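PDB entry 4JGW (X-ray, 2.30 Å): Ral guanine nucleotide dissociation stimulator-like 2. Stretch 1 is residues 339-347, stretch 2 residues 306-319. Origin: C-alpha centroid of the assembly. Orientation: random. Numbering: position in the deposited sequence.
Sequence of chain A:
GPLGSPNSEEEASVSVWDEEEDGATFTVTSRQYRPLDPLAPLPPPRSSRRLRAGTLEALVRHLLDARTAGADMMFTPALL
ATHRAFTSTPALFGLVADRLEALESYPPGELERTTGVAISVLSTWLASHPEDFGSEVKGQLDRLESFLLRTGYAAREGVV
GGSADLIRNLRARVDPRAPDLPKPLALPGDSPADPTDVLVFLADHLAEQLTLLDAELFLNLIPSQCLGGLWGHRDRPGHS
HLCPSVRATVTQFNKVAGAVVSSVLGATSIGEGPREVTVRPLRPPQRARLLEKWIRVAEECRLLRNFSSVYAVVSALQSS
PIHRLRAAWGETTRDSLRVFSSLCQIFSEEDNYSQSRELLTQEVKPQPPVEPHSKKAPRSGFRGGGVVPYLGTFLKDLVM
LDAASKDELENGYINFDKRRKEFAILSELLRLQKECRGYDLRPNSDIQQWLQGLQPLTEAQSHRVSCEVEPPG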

ATOM      1  N   VAL A 339      15.586 -20.152  16.439  1.00 45.96           N
ATOM      2  CA  VAL A 339      14.346 -19.575  15.919  1.00 46.04           C
ATOM      3  C   VAL A 339      14.566 -18.115  15.520  1.00 46.17           C
ATOM      4  O   VAL A 339      14.136 -17.689  14.445  1.00 46.27           O
ATOM      5  CB  VAL A 339      13.173 -19.696  16.937  1.00 46.07           C
ATOM      6  CG1 VAL A 339      11.985 -18.829  16.521  1.00 45.77           C
ATOM      7  CG2 VAL A 339      12.736 -21.152  17.086  1.00 45.94           C
ATOM      8  N   PHE A 340      15.251 -17.364  16.383  1.00 46.27           N
ATOM      9  CA  PHE A 340      15.537 -15.950  16.137  1.00 46.45           C
ATOM     10  C   PHE A 340      16.418 -15.725  14.904  1.00 46.75           C
ATOM     11  O   PHE A 340      16.161 -14.813  14.120  1.00 46.74           O
ATOM     12  CB  PHE A 340      16.159 -15.298  17.378  1.00 46.30           C
ATOM     13  CG  PHE A 340      16.502 -13.843  17.197  1.00 45.60           C
ATOM     14  CD1 PHE A 340      15.508 -12.903  16.953  1.00 45.00           C
ATOM     15  CD2 PHE A 340      17.821 -13.414  17.281  1.00 45.05           C
ATOM     16  CE1 PHE A 340      15.825 -11.558  16.786  1.00 44.92           C
ATOM     17  CE2 PHE A 340      18.147 -12.071  17.118  1.00 44.76           C
ATOM     18  CZ  PHE A 340      17.146 -11.141  16.870  1.00 44.55           C
ATOM     19  N   SER A 341      17.449 -16.555  14.743  1.00 47.25           N
ATOM     20  CA  SER A 341      18.313 -16.514  13.558  1.00 47.78           C
ATOM     21  C   SER A 341      17.517 -16.792  12.282  1.00 48.10           C
ATOM     22  O   SER A 341      17.715 -16.127  11.261  1.00 48.21           O
ATOM     23  CB  SER A 341      19.459 -17.522  13.686  1.00 47.75           C
ATOM     24  OG  SER A 341      20.270 -17.235  14.810  1.00 48.03           O
ATOM     25  N   SER A 342      16.618 -17.772  12.360  1.00 48.47           N
ATOM     26  CA  SER A 342      15.723 -18.131  11.261  1.00 48.87           C
ATOM     27  C   SER A 342      14.781 -16.980  10.904  1.00 49.16           C
ATOM     28  O   SER A 342      14.443 -16.791   9.734  1.00 49.30           O
ATOM     29  CB  SER A 342      14.921 -19.387  11.623  1.00 48.86           C
ATOM     30  OG  SER A 342      14.044 -19.766  10.578  1.00 48.94           O
ATOM     31  N   LEU A 343      14.366 -16.217  11.914  1.00 49.51           N
ATOM     32  CA  LEU A 343      13.521 -15.040  11.709  1.00 49.84           C
ATOM     33  C   LEU A 343      14.307 -13.865  11.134  1.00 50.13           C
ATOM     34  O   LEU A 343      13.758 -13.050  10.389  1.00 50.17           O
ATOM     35  CB  LEU A 343      12.836 -14.622  13.015  1.00 49.78           C
ATOM     36  CG  LEU A 343      11.708 -15.508  13.551  1.00 49.80           C
ATOM     37  CD1 LEU A 343      11.400 -15.160  15.000  1.00 49.48           C
ATOM     38  CD2 LEU A 343      10.451 -15.408  12.689  1.00 49.82           C
ATOM     39  N   CYS A 344      15.589 -13.785  11.486  1.00 50.51           N
ATOM     40  CA  CYS A 344      16.474 -12.738  10.979  1.00 50.94           C
ATOM     41  C   CYS A 344      16.778 -12.909   9.491  1.00 51.33           C
ATOM     42  O   CYS A 344      16.933 -11.922   8.770  1.00 51.38           O
ATOM     43  CB  CYS A 344      17.775 -12.695  11.785  1.00 50.85           C
ATOM     44  SG  CYS A 344      17.595 -12.034  13.460  1.00 50.62           S
ATOM     45  N   GLN A 345      16.849 -14.158   9.037  1.00 51.83           N
ATOM     46  CA  GLN A 345      17.170 -14.464   7.639  1.00 52.41           C
ATOM     47  C   GLN A 345      16.006 -14.227   6.668  1.00 52.61           C
ATOM     48  O   GLN A 345      16.209 -14.193   5.452  1.00 52.73           O
ATOM     49  CB  GLN A 345      17.711 -15.892   7.498  1.00 52.48           C
ATOM     50  CG  GLN A 345      19.088 -16.114   8.133  1.00 53.11           C
ATOM     51  CD  GLN A 345      20.174 -15.213   7.555  1.00 53.95           C
ATOM     52  OE1 GLN A 345      20.301 -15.066   6.336  1.00 54.45           O
ATOM     53  NE2 GLN A 345      20.967 -14.610   8.435  1.00 53.70           N
ATOM     54  N   ILE A 346      14.797 -14.063   7.208  1.00 52.86           N
ATOM     55  CA  ILE A 346      13.618 -13.726   6.403  1.00 53.03           C
ATOM     56  C   ILE A 346      13.736 -12.296   5.867  1.00 53.19           C
ATOM     57  O   ILE A 346      13.331 -12.010   4.738  1.00 53.28           O
ATOM     58  CB  ILE A 346      12.298 -13.898   7.206  1.00 53.05           C
ATOM     59  CG1 ILE A 346      12.137 -15.350   7.668  1.00 53.08           C
ATOM     60  CG2 ILE A 346      11.085 -13.475   6.373  1.00 53.00           C
ATOM     61  CD1 ILE A 346      11.092 -15.540   8.752  1.00 52.88           C
ATOM     62  N   PHE A 347      14.303 -11.410   6.683  1.00 53.33           N
ATOM     63  CA  PHE A 347      14.509 -10.016   6.298  1.00 53.44           C
ATOM     64  C   PHE A 347      15.994  -9.677   6.201  1.00 53.44           C
ATOM     65  O   PHE A 347      16.736 -10.302   5.442  1.00 53.47           O
ATOM     66  CB  PHE A 347      13.824  -9.085   7.298  1.00 53.48           C
ATOM     67  CG  PHE A 347      12.322  -9.181   7.292  1.00 53.73           C
ATOM     68  CD1 PHE A 347      11.661 -10.009   8.198  1.00 53.72           C
ATOM     69  CD2 PHE A 347      11.565  -8.433   6.390  1.00 53.58           C
ATOM     70  CE1 PHE A 347      10.270 -10.097   8.201  1.00 53.75           C
ATOM     71  CE2 PHE A 347      10.173  -8.514   6.387  1.00 53.75           C
ATOM     72  CZ  PHE A 347       9.525  -9.348   7.294  1.00 53.67           C
TER
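Stretch 2 (306-319) NFSSVYAVVSALQS

Stretch 2 packs against stretch 1 as one helix crossing another at a steep angle, through a contact that is almost wholly apolar and has no hydrogen bond identified across it. Residues 307-318 form a helix, and the helix of stretch 1, which begins earlier in the chain, includes residues 339-344. Their axes approach to 10.4 Å, and their N-to-C directions differ by 113° (signed crossing angle -113°), so the two run nearer to perpendicular than to antiparallel. The backbones come nearest where the CA atoms of Cys344 and Val314 lie 6.5 Å apart; Phe347 CA and Tyr311 CA follow at 7.3 Å. Together the stretches bury 526 Å².

The helix of stretch 2 starts at an N-cap, where Asn306 OD1 accepts a hydrogen bond from Ser309 N at 3.3 Å. From there the regular i to i+4 backbone bonding turns Val310, Val314 and Leu317 toward stretch 1, while Phe307, Tyr311 and Gln318, whose CA-to-CB bonds point sideways, line one edge of that face.

Val314 occupies the middle of the contact. Its CA-to-CB bond points toward stretch 1, and Val314 CG2 lies 3.6 Å from Phe340 CE1, 3.6 Å from Cys344 SG and 4.3 Å from Leu343 CB, so a single methyl group touches three residues of the other helix. Phe340, with chi1 in the t rotamer, sets out sideways but brings the end of its ring nearer to stretch 2. There Phe340 CE1 meets Leu317 CB at 3.6 Å, while Phe340 CZ lies 3.9 Å from Gln318 CG. The Gln318 side chain (chi2 t) thus offers its aliphatic part to the ring, and its amide reaches on to Cys344, with Gln318 NE2 3.1 Å from Cys344 SG.

At the other end of the contact, Phe347 gives up the largest area of any residue here, 106 Å². Tyr311 covers one face of the Phe347 ring: Tyr311 CB lies 3.9 Å from the Phe347 ring centroid and only 15° off the normal, a CH-pi contact, and Tyr311 CD1 approaches Phe347 CG to 3.3 Å. The two aromatic rings are oblique, with planes at 51° and centroids 4.7 Å apart. Val310 CG1 sits at the edge of the Phe347 ring, 3.7 Å from Phe347 CE1, and the same methyl lies 4.2 Å from Leu343 CD2. Farther toward the start of the stretch 2 helix, Phe347 CZ reaches Phe307, 3.9 Å from Phe307 CB and 3.4 Å from Phe307 O.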

ATOM      1  N   ASN A 306       1.807 -12.491   9.514  1.00 30.95           N
ATOM      2  CA  ASN A 306       1.907 -11.068   9.806  1.00 30.71           C
ATOM      3  C   ASN A 306       3.377 -10.663   9.788  1.00 30.52           C
ATOM      4  O   ASN A 306       4.031 -10.586  10.831  1.00 30.48           O
ATOM      5  CB  ASN A 306       1.245 -10.734  11.149  1.00 30.62           C
ATOM      6  CG  ASN A 306       1.325  -9.248  11.503  1.00 30.60           C
ATOM      7  OD1 ASN A 306       1.752  -8.415  10.700  1.00 30.39           O
ATOM      8  ND2 ASN A 306       0.903  -8.915  12.717  1.00 30.27           N
ATOM      9  N   PHE A 307       3.889 -10.416   8.586  1.00 30.26           N
ATOM     10  CA  PHE A 307       5.303 -10.095   8.398  1.00 30.22           C
ATOM     11  C   PHE A 307       5.644  -8.671   8.835  1.00 30.00           C
ATOM     12  O   PHE A 307       6.815  -8.343   9.021  1.00 30.06           O
ATOM     13  CB  PHE A 307       5.734 -10.360   6.952  1.00 30.13           C
ATOM     14  CG  PHE A 307       5.577 -11.797   6.533  1.00 30.25           C
ATOM     15  CD1 PHE A 307       4.466 -12.203   5.796  1.00 30.46           C
ATOM     16  CD2 PHE A 307       6.529 -12.747   6.887  1.00 30.40           C
ATOM     17  CE1 PHE A 307       4.310 -13.537   5.413  1.00 30.40           C
ATOM     18  CE2 PHE A 307       6.383 -14.084   6.507  1.00 30.64           C
ATOM     19  CZ  PHE A 307       5.270 -14.477   5.769  1.00 30.24           C
ATOM     20  N   SER A 308       4.617  -7.838   9.002  1.00 29.84           N
ATOM     21  CA  SER A 308       4.794  -6.493   9.537  1.00 29.77           C
ATOM     22  C   SER A 308       5.290  -6.531  10.988  1.00 29.79           C
ATOM     23  O   SER A 308       6.283  -5.879  11.326  1.00 29.74           O
ATOM     24  CB  SER A 308       3.493  -5.694   9.439  1.00 29.75           C
ATOM     25  OG  SER A 308       3.684  -4.367   9.894  1.00 29.69           O
ATOM     26  N   SER A 309       4.606  -7.297  11.837  1.00 29.71           N
ATOM     27  CA  SER A 309       5.009  -7.416  13.241  1.00 29.80           C
ATOM     28  C   SER A 309       6.204  -8.347  13.449  1.00 29.92           C
ATOM     29  O   SER A 309       6.957  -8.175  14.409  1.00 29.92           O
ATOM     30  CB  SER A 309       3.833  -7.807  14.133  1.00 29.71           C
ATOM     31  OG  SER A 309       3.126  -6.649  14.540  1.00 29.35           O
ATOM     32  N   VAL A 310       6.384  -9.317  12.552  1.00 29.99           N
ATOM     33  CA  VAL A 310       7.608 -10.128  12.539  1.00 30.21           C
ATOM     34  C   VAL A 310       8.820  -9.211  12.422  1.00 30.38           C
ATOM     35  O   VAL A 310       9.762  -9.321  13.207  1.00 30.36           O
ATOM     36  CB  VAL A 310       7.627 -11.179  11.396  1.00 30.10           C
ATOM     37  CG1 VAL A 310       9.022 -11.781  11.226  1.00 30.21           C
ATOM     38  CG2 VAL A 310       6.635 -12.276  11.676  1.00 30.07           C
ATOM     39  N   TYR A 311       8.775  -8.297  11.454  1.00 30.68           N
ATOM     40  CA  TYR A 311       9.869  -7.357  11.241  1.00 31.08           C
ATOM     41  C   TYR A 311       9.985  -6.335  12.364  1.00 30.97           C
ATOM     42  O   TYR A 311      11.092  -5.944  12.725  1.00 30.99           O
ATOM     43  CB  TYR A 311       9.755  -6.648   9.888  1.00 31.23           C
ATOM     44  CG  TYR A 311      11.005  -5.869   9.531  1.00 32.63           C
ATOM     45  CD1 TYR A 311      12.194  -6.526   9.215  1.00 33.97           C
ATOM     46  CD2 TYR A 311      11.005  -4.480   9.525  1.00 33.83           C
ATOM     47  CE1 TYR A 311      13.348  -5.814   8.892  1.00 34.82           C
ATOM     48  CE2 TYR A 311      12.153  -3.757   9.203  1.00 34.75           C
ATOM     49  CZ  TYR A 311      13.317  -4.431   8.888  1.00 35.04           C
ATOM     50  OH  TYR A 311      14.451  -3.722   8.570  1.00 36.08           O
ATOM     51  N   ALA A 312       8.846  -5.910  12.909  1.00 31.05           N
ATOM     52  CA  ALA A 312       8.830  -4.970  14.025  1.00 31.09           C
ATOM     53  C   ALA A 312       9.588  -5.533  15.222  1.00 31.26           C
ATOM     54  O   ALA A 312      10.420  -4.847  15.813  1.00 31.19           O
ATOM     55  CB  ALA A 312       7.402  -4.618  14.410  1.00 31.00           C
ATOM     56  N   VAL A 313       9.312  -6.793  15.551  1.00 31.41           N
ATOM     57  CA  VAL A 313       9.934  -7.454  16.694  1.00 31.78           C
ATOM     58  C   VAL A 313      11.397  -7.799  16.413  1.00 32.02           C
ATOM     59  O   VAL A 313      12.266  -7.531  17.241  1.00 31.99           O
ATOM     60  CB  VAL A 313       9.138  -8.717  17.129  1.00 31.58           C
ATOM     61  CG1 VAL A 313       9.851  -9.451  18.253  1.00 31.75           C
ATOM     62  CG2 VAL A 313       7.729  -8.334  17.570  1.00 31.47           C
ATOM     63  N   VAL A 314      11.664  -8.379  15.244  1.00 32.46           N
ATOM     64  CA  VAL A 314      13.020  -8.800  14.884  1.00 32.91           C
ATOM     65  C   VAL A 314      13.996  -7.616  14.758  1.00 33.15           C
ATOM     66  O   VAL A 314      15.145  -7.717  15.192  1.00 33.12           O
ATOM     67  CB  VAL A 314      13.036  -9.718  13.622  1.00 33.03           C
ATOM     68  CG1 VAL A 314      13.012  -8.908  12.330  1.00 33.28           C
ATOM     69  CG2 VAL A 314      14.242 -10.641  13.641  1.00 33.31           C
ATOM     70  N   SER A 315      13.532  -6.499  14.192  1.00 33.33           N
ATOM     71  CA  SER A 315      14.372  -5.308  14.048  1.00 33.71           C
ATOM     72  C   SER A 315      14.631  -4.650  15.399  1.00 34.02           C
ATOM     73  O   SER A 315      15.710  -4.103  15.635  1.00 34.13           O
ATOM     74  CB  SER A 315      13.761  -4.305  13.066  1.00 33.63           C
ATOM     75  OG  SER A 315      12.545  -3.767  13.558  1.00 33.46           O
ATOM     76  N   ALA A 316      13.632  -4.712  16.279  1.00 34.36           N
ATOM     77  CA  ALA A 316      13.767  -4.237  17.653  1.00 34.60           C
ATOM     78  C   ALA A 316      14.797  -5.057  18.432  1.00 34.79           C
ATOM     79  O   ALA A 316      15.570  -4.506  19.210  1.00 34.84           O
ATOM     80  CB  ALA A 316      12.423  -4.266  18.356  1.00 34.45           C
ATOM     81  N   LEU A 317      14.802  -6.371  18.209  1.00 35.13           N
ATOM     82  CA  LEU A 317      15.736  -7.272  18.882  1.00 35.52           C
ATOM     83  C   LEU A 317      17.151  -7.223  18.297  1.00 35.97           C
ATOM     84  O   LEU A 317      18.117  -7.590  18.972  1.00 36.01           O
ATOM     85  CB  LEU A 317      15.203  -8.710  18.877  1.00 35.44           C
ATOM     86  CG  LEU A 317      13.987  -9.042  19.751  1.00 35.27           C
ATOM     87  CD1 LEU A 317      13.556 -10.484  19.533  1.00 35.15           C
ATOM     88  CD2 LEU A 317      14.264  -8.793  21.227  1.00 34.69           C
ATOM     89  N   GLN A 318      17.262  -6.772  17.046  1.00 36.45           N
ATOM     90  CA  GLN A 318      18.556  -6.598  16.378  1.00 36.99           C
ATOM     91  C   GLN A 318      19.132  -5.208  16.630  1.00 37.25           C
ATOM     92  O   GLN A 318      20.311  -4.955  16.364  1.00 37.29           O
ATOM     93  CB  GLN A 318      18.417  -6.822  14.871  1.00 37.04           C
ATOM     94  CG  GLN A 318      18.286  -8.279  14.451  1.00 37.49           C
ATOM     95  CD  GLN A 318      18.041  -8.433  12.957  1.00 38.08           C
ATOM     96  OE1 GLN A 318      17.220  -7.722  12.373  1.00 38.63           O
ATOM     97  NE2 GLN A 318      18.752  -9.365  12.335  1.00 38.11           N
ATOM     98  N   SER A 319      18.283  -4.317  17.142  1.00 37.54           N
ATOM     99  CA  SER A 319      18.629  -2.926  17.420  1.00 37.89           C
ATOM    100  C   SER A 319      19.797  -2.812  18.404  1.00 38.13           C
ATOM    101  O   SER A 319      19.960  -3.663  19.285  1.00 38.09           O
ATOM    102  CB  SER A 319      17.403  -2.199  17.976  1.00 37.89           C
ATOM    103  OG  SER A 319      17.577  -0.797  17.957  1.00 38.57           O
TER